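Methyltransferase (Thermus thermophilus, PDB 1WS6) probably transfers a methyl group from S-adenosylmethionine to a substrate not yet identified. Local coordinates at residues R36-A50 and A59-K71. Residues are numbered along the deposited sequence; the frame is centred on the assembly and turned at random.
Sequences RLRYPRRGRFLDPFA and AASEGWEAVLVEK. Unlike the reference sequence in segment 36-50: Pro48 (reference Leu).
Trp64 has Arg42 CD over one face of its indole, 3.5 Å from the centroid of the five-membered ring, a CH-pi contact; on the opposite face the edge of Phe45 makes a T-shaped pair, planes at 67°. Tyr39 CB approaches Trp64 CH2 to 3.6 Å, completing an aromatic cluster. Phe45, its chi1 of -171° setting CG opposite the backbone N, offers a ring face to Ala59, whose CB stands 3.6 Å from the ring centroid. A leucine in place of Trp64 would probably leave Arg42 CD without its aromatic platform and Phe45 freer to turn.

Backbone bonds pair strands 44-48 and 65-69 in parallel, their axes 18° apart: Glu65 N to Gly43 O, Phe45 N to Glu65 O, Val67 N to Phe45 O (2.8 Å), Asp47 N to Val67 O, Val69 N to Asp47 O and finally Ala50 N to Val69 O. With helix 54-61 between them, they form a beta-alpha-beta crossover of the Rossmann-like sheet, strand 111-116 flanking 44-48 on its other side. A Schellman motif at Gly63 ends that helix.

Arg42 NE donates to Glu62 O at 2.7 Å, close to the guanidinium plane, while its NH1 bonds Tyr39 O. Arg36 NH2 forms a salt bridge with Glu62 OE1 (3.1 Å), met from above the carboxylate plane; a second joins Arg36 NH1 to Asp33. Water 2 links Glu65 OE2 to Arg44 NH1, the latter bond weak, and Arg44 NE reaches Arg110 O.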
loop_
_atom_site.group_PDB
_atom_site.type_symbol
_atom_site.label_atom_id
_atom_site.label_comp_id
_atom_site.label_asym_id
_atom_site.label_seq_id
_atom_site.Cartn_x
_atom_site.Cartn_y
_atom_site.Cartn_z
ATOM N N ARG A 36 3.954 -6.749 11.225
ATOM C CA ARG A 36 4.533 -8.067 11.453
ATOM C C ARG A 36 4.213 -8.511 12.885
ATOM O O ARG A 36 4.141 -9.700 13.184
ATOM C CB ARG A 36 6.045 -8.058 11.187
ATOM C CG ARG A 36 6.914 -7.457 12.271
ATOM C CD ARG A 36 8.399 -7.598 11.893
ATOM N NE ARG A 36 8.756 -6.712 10.791
ATOM C CZ ARG A 36 9.095 -5.435 10.948
ATOM N NH1 ARG A 36 9.133 -4.909 12.163
ATOM N NH2 ARG A 36 9.372 -4.679 9.896
ATOM N N LEU A 37 3.988 -7.541 13.763
ATOM C CA LEU A 37 3.647 -7.840 15.144
ATOM C C LEU A 37 2.200 -8.345 15.205
ATOM O O LEU A 37 1.888 -9.287 15.940
ATOM C CB LEU A 37 3.798 -6.580 16.002
ATOM C CG LEU A 37 3.648 -6.683 17.522
ATOM C CD1 LEU A 37 2.203 -6.973 17.909
ATOM C CD2 LEU A 37 4.571 -7.773 18.034
ATOM N N ARG A 38 1.323 -7.726 14.417
ATOM C CA ARG A 38 -0.082 -8.105 14.413
ATOM C C ARG A 38 -0.430 -9.270 13.495
ATOM O O ARG A 38 -1.414 -9.967 13.724
ATOM C CB ARG A 38 -0.954 -6.896 14.061
ATOM C CG ARG A 38 -2.434 -7.234 13.919
ATOM C CD ARG A 38 -3.341 -6.016 14.082
ATOM N NE ARG A 38 -4.738 -6.385 13.855
ATOM C CZ ARG A 38 -5.782 -5.608 14.116
ATOM N NH1 ARG A 38 -5.608 -4.396 14.619
ATOM N NH2 ARG A 38 -7.006 -6.048 13.872
ATOM N N TYR A 39 0.382 -9.485 12.468
ATOM C CA TYR A 39 0.143 -10.556 11.507
ATOM C C TYR A 39 1.399 -11.370 11.272
ATOM O O TYR A 39 2.023 -11.290 10.214
ATOM C CB TYR A 39 -0.329 -9.966 10.186
ATOM C CG TYR A 39 -1.628 -9.227 10.303
ATOM C CD1 TYR A 39 -2.814 -9.905 10.570
ATOM C CD2 TYR A 39 -1.677 -7.852 10.151
ATOM C CE1 TYR A 39 -4.020 -9.231 10.681
ATOM C CE2 TYR A 39 -2.880 -7.164 10.259
ATOM C CZ TYR A 39 -4.049 -7.860 10.525
ATOM O OH TYR A 39 -5.240 -7.177 10.634
ATOM N N PRO A 40 1.789 -12.169 12.267
ATOM C CA PRO A 40 2.985 -13.003 12.156
ATOM C C PRO A 40 2.837 -14.066 11.079
ATOM O O PRO A 40 3.822 -14.609 10.591
ATOM C CB PRO A 40 3.119 -13.589 13.554
ATOM C CG PRO A 40 1.673 -13.664 14.028
ATOM C CD PRO A 40 1.127 -12.346 13.573
ATOM N N ARG A 41 1.602 -14.355 10.699
ATOM C CA ARG A 41 1.357 -15.361 9.678
ATOM C C ARG A 41 1.221 -14.667 8.331
ATOM O O ARG A 41 0.985 -15.306 7.308
ATOM C CB ARG A 41 0.082 -16.139 10.012
ATOM C CG ARG A 41 -0.140 -17.372 9.168
ATOM C CD ARG A 41 1.036 -18.320 9.280
ATOM N NE ARG A 41 0.817 -19.559 8.539
ATOM C CZ ARG A 41 1.730 -20.520 8.408
ATOM N NH1 ARG A 41 2.927 -20.382 8.969
ATOM N NH2 ARG A 41 1.445 -21.622 7.721
ATOM N N ARG A 42 1.367 -13.345 8.347
ATOM C CA ARG A 42 1.280 -12.538 7.135
ATOM C C ARG A 42 -0.036 -12.712 6.409
ATOM O O ARG A 42 -1.101 -12.693 7.017
ATOM C CB ARG A 42 2.429 -12.882 6.181
ATOM C CG ARG A 42 3.817 -12.610 6.750
ATOM C CD ARG A 42 4.058 -11.119 7.022
ATOM N NE ARG A 42 5.394 -10.895 7.565
ATOM C CZ ARG A 42 5.732 -11.070 8.843
ATOM N NH1 ARG A 42 4.825 -11.461 9.729
ATOM N NH2 ARG A 42 6.987 -10.889 9.233
ATOM N N GLY A 43 0.049 -12.878 5.096
ATOM C CA GLY A 43 -1.141 -13.034 4.280
ATOM C C GLY A 43 -1.026 -12.216 3.005
ATOM O O GLY A 43 0.080 -11.876 2.583
ATOM N N ARG A 44 -2.156 -11.902 2.384
ATOM C CA ARG A 44 -2.141 -11.117 1.158
ATOM C C ARG A 44 -2.262 -9.617 1.449
ATOM O O ARG A 44 -3.095 -9.188 2.250
ATOM C CB ARG A 44 -3.258 -11.583 0.226
ATOM C CG ARG A 44 -3.109 -13.032 -0.226
ATOM C CD ARG A 44 -3.364 -13.161 -1.727
ATOM N NE ARG A 44 -4.642 -12.556 -2.071
ATOM C CZ ARG A 44 -5.008 -12.191 -3.291
ATOM N NH1 ARG A 44 -4.195 -12.368 -4.325
ATOM N NH2 ARG A 44 -6.191 -11.621 -3.465
ATOM N N PHE A 45 -1.415 -8.837 0.777
ATOM C CA PHE A 45 -1.336 -7.388 0.934
ATOM C C PHE A 45 -1.735 -6.707 -0.376
ATOM O O PHE A 45 -1.214 -7.036 -1.433
ATOM C CB PHE A 45 0.106 -7.027 1.335
ATOM C CG PHE A 45 0.303 -5.588 1.748
ATOM C CD1 PHE A 45 0.469 -4.591 0.803
ATOM C CD2 PHE A 45 0.353 -5.244 3.087
ATOM C CE1 PHE A 45 0.683 -3.287 1.185
ATOM C CE2 PHE A 45 0.568 -3.939 3.483
ATOM C CZ PHE A 45 0.734 -2.960 2.533
ATOM N N LEU A 46 -2.658 -5.756 -0.295
ATOM C CA LEU A 46 -3.158 -5.043 -1.469
ATOM C C LEU A 46 -2.670 -3.601 -1.437
ATOM O O LEU A 46 -2.862 -2.895 -0.448
ATOM C CB LEU A 46 -4.697 -5.061 -1.467
ATOM C CG LEU A 46 -5.507 -4.851 -2.764
ATOM C CD1 LEU A 46 -6.681 -3.911 -2.515
ATOM C CD2 LEU A 46 -4.616 -4.295 -3.859
ATOM N N ASP A 47 -2.039 -3.155 -2.513
ATOM C CA ASP A 47 -1.543 -1.783 -2.554
ATOM C C ASP A 47 -1.977 -1.042 -3.805
ATOM O O ASP A 47 -1.253 -0.996 -4.797
ATOM C CB ASP A 47 -0.016 -1.758 -2.435
ATOM C CG ASP A 47 0.572 -0.349 -2.583
ATOM O OD1 ASP A 47 -0.154 0.645 -2.372
ATOM O OD2 ASP A 47 1.778 -0.234 -2.901
ATOM N N PRO A 48 -3.185 -0.472 -3.777
ATOM C CA PRO A 48 -3.748 0.289 -4.901
ATOM C C PRO A 48 -3.065 1.653 -4.841
ATOM O O PRO A 48 -2.779 2.153 -3.750
ATOM C CB PRO A 48 -5.230 0.362 -4.558
ATOM C CG PRO A 48 -5.201 0.459 -3.047
ATOM C CD PRO A 48 -4.117 -0.518 -2.636
ATOM N N PHE A 49 -2.796 2.243 -5.998
ATOM C CA PHE A 49 -2.106 3.531 -6.059
ATOM C C PHE A 49 -0.650 3.335 -5.707
ATOM O O PHE A 49 -0.002 4.233 -5.182
ATOM C CB PHE A 49 -2.709 4.554 -5.099
ATOM C CG PHE A 49 -3.996 5.124 -5.572
ATOM C CD1 PHE A 49 -5.167 4.893 -4.878
ATOM C CD2 PHE A 49 -4.039 5.887 -6.728
ATOM C CE1 PHE A 49 -6.366 5.411 -5.325
ATOM C CE2 PHE A 49 -5.230 6.409 -7.181
ATOM C CZ PHE A 49 -6.396 6.171 -6.480
ATOM N N ALA A 50 -0.141 2.143 -5.978
ATOM C CA ALA A 50 1.257 1.871 -5.711
ATOM C C ALA A 50 1.967 2.827 -6.656
ATOM O O ALA A 50 1.382 3.264 -7.644
ATOM C CB ALA A 50 1.582 0.433 -6.064
ATOM N N ALA A 59 6.114 -4.855 1.639
ATOM C CA ALA A 59 5.290 -5.965 2.103
ATOM C C ALA A 59 5.810 -7.270 1.502
ATOM O O ALA A 59 5.961 -8.270 2.205
ATOM C CB ALA A 59 3.822 -5.749 1.701
ATOM N N ALA A 60 6.088 -7.251 0.203
ATOM C CA ALA A 60 6.587 -8.436 -0.474
ATOM C C ALA A 60 7.884 -8.888 0.163
ATOM O O ALA A 60 8.077 -10.070 0.430
ATOM C CB ALA A 60 6.806 -8.145 -1.940
ATOM N N SER A 61 8.773 -7.938 0.417
ATOM C CA SER A 61 10.056 -8.249 1.017
ATOM C C SER A 61 9.893 -8.836 2.403
ATOM O O SER A 61 10.758 -9.563 2.883
ATOM C CB SER A 61 10.919 -6.990 1.109
ATOM O OG SER A 61 12.156 -7.271 1.742
ATOM N N GLU A 62 8.778 -8.528 3.050
ATOM C CA GLU A 62 8.573 -9.021 4.394
ATOM C C GLU A 62 7.717 -10.266 4.497
ATOM O O GLU A 62 7.248 -10.609 5.575
ATOM C CB GLU A 62 8.027 -7.901 5.287
ATOM C CG GLU A 62 9.105 -6.879 5.636
ATOM C CD GLU A 62 8.633 -5.784 6.571
ATOM O OE1 GLU A 62 7.934 -6.082 7.569
ATOM O OE2 GLU A 62 8.987 -4.614 6.313
ATOM N N GLY A 63 7.530 -10.947 3.373
ATOM C CA GLY A 63 6.762 -12.177 3.386
ATOM C C GLY A 63 5.293 -12.118 3.017
ATOM O O GLY A 63 4.603 -13.134 3.096
ATOM N N TRP A 64 4.797 -10.949 2.630
ATOM C CA TRP A 64 3.396 -10.828 2.232
ATOM C C TRP A 64 3.255 -11.197 0.767
ATOM O O TRP A 64 4.216 -11.102 0.008
ATOM C CB TRP A 64 2.901 -9.395 2.395
ATOM C CG TRP A 64 2.820 -8.937 3.793
ATOM C CD1 TRP A 64 3.832 -8.438 4.558
ATOM C CD2 TRP A 64 1.666 -8.984 4.627
ATOM N NE1 TRP A 64 3.372 -8.167 5.829
ATOM C CE2 TRP A 64 2.043 -8.500 5.893
ATOM C CE3 TRP A 64 0.348 -9.395 4.428
ATOM C CZ2 TRP A 64 1.148 -8.418 6.953
ATOM C CZ3 TRP A 64 -0.535 -9.313 5.478
ATOM C CH2 TRP A 64 -0.135 -8.831 6.725
ATOM N N GLU A 65 2.059 -11.626 0.379
ATOM C CA GLU A 65 1.769 -11.947 -1.017
ATOM C C GLU A 65 1.175 -10.615 -1.493
ATOM O O GLU A 65 -0.009 -10.336 -1.294
ATOM C CB GLU A 65 0.725 -13.064 -1.111
ATOM C CG GLU A 65 0.603 -13.671 -2.504
ATOM C CD GLU A 65 -0.566 -14.643 -2.638
ATOM O OE1 GLU A 65 -0.750 -15.484 -1.727
ATOM O OE2 GLU A 65 -1.287 -14.570 -3.661
ATOM N N ALA A 66 2.009 -9.788 -2.104
ATOM C CA ALA A 66 1.584 -8.463 -2.518
ATOM C C ALA A 66 1.003 -8.291 -3.910
ATOM O O ALA A 66 1.479 -8.860 -4.881
ATOM C CB ALA A 66 2.740 -7.487 -2.328
ATOM N N VAL A 67 -0.032 -7.470 -3.983
ATOM C CA VAL A 67 -0.689 -7.147 -5.235
ATOM C C VAL A 67 -0.648 -5.633 -5.341
ATOM O O VAL A 67 -1.192 -4.944 -4.500
ATOM C CB VAL A 67 -2.152 -7.611 -5.246
ATOM C CG1 VAL A 67 -2.871 -7.042 -6.460
ATOM C CG2 VAL A 67 -2.198 -9.118 -5.279
ATOM N N LEU A 68 0.002 -5.124 -6.376
ATOM C CA LEU A 68 0.127 -3.687 -6.562
ATOM C C LEU A 68 -0.579 -3.226 -7.824
ATOM O O LEU A 68 -0.301 -3.725 -8.917
ATOM C CB LEU A 68 1.599 -3.303 -6.646
ATOM C CG LEU A 68 2.460 -3.558 -5.404
ATOM C CD1 LEU A 68 2.630 -5.049 -5.150
ATOM C CD2 LEU A 68 3.814 -2.903 -5.610
ATOM N N VAL A 69 -1.502 -2.281 -7.677
ATOM C CA VAL A 69 -2.205 -1.771 -8.836
ATOM C C VAL A 69 -1.859 -0.291 -8.991
ATOM O O VAL A 69 -1.877 0.464 -8.024
ATOM C CB VAL A 69 -3.746 -2.056 -8.736
ATOM C CG1 VAL A 69 -4.132 -2.356 -7.322
ATOM C CG2 VAL A 69 -4.547 -0.902 -9.298
ATOM N N GLU A 70 -1.494 0.092 -10.215
ATOM C CA GLU A 70 -1.077 1.457 -10.553
ATOM C C GLU A 70 -1.459 1.748 -12.008
ATOM O O GLU A 70 -1.222 0.929 -12.892
ATOM C CB GLU A 70 0.445 1.587 -10.347
ATOM C CG GLU A 70 1.075 2.828 -10.950
ATOM C CD GLU A 70 0.450 4.105 -10.451
ATOM O OE1 GLU A 70 0.325 5.057 -11.251
ATOM O OE2 GLU A 70 0.081 4.172 -9.261
ATOM N N LYS A 71 -2.040 2.916 -12.257
ATOM C CA LYS A 71 -2.514 3.281 -13.594
ATOM C C LYS A 71 -1.526 3.942 -14.537
ATOM O O LYS A 71 -1.604 3.751 -15.743
ATOM C CB LYS A 71 -3.714 4.212 -13.469
ATOM C CG LYS A 71 -3.386 5.510 -12.750
ATOM C CD LYS A 71 -4.565 6.457 -12.748
ATOM C CE LYS A 71 -4.444 7.471 -11.618
ATOM N NZ LYS A 71 -3.135 8.195 -11.660
HETATM O O HOH W 1 1.914 -14.480 3.063
HETATM O O HOH W 2 -1.648 -12.900 -5.625
#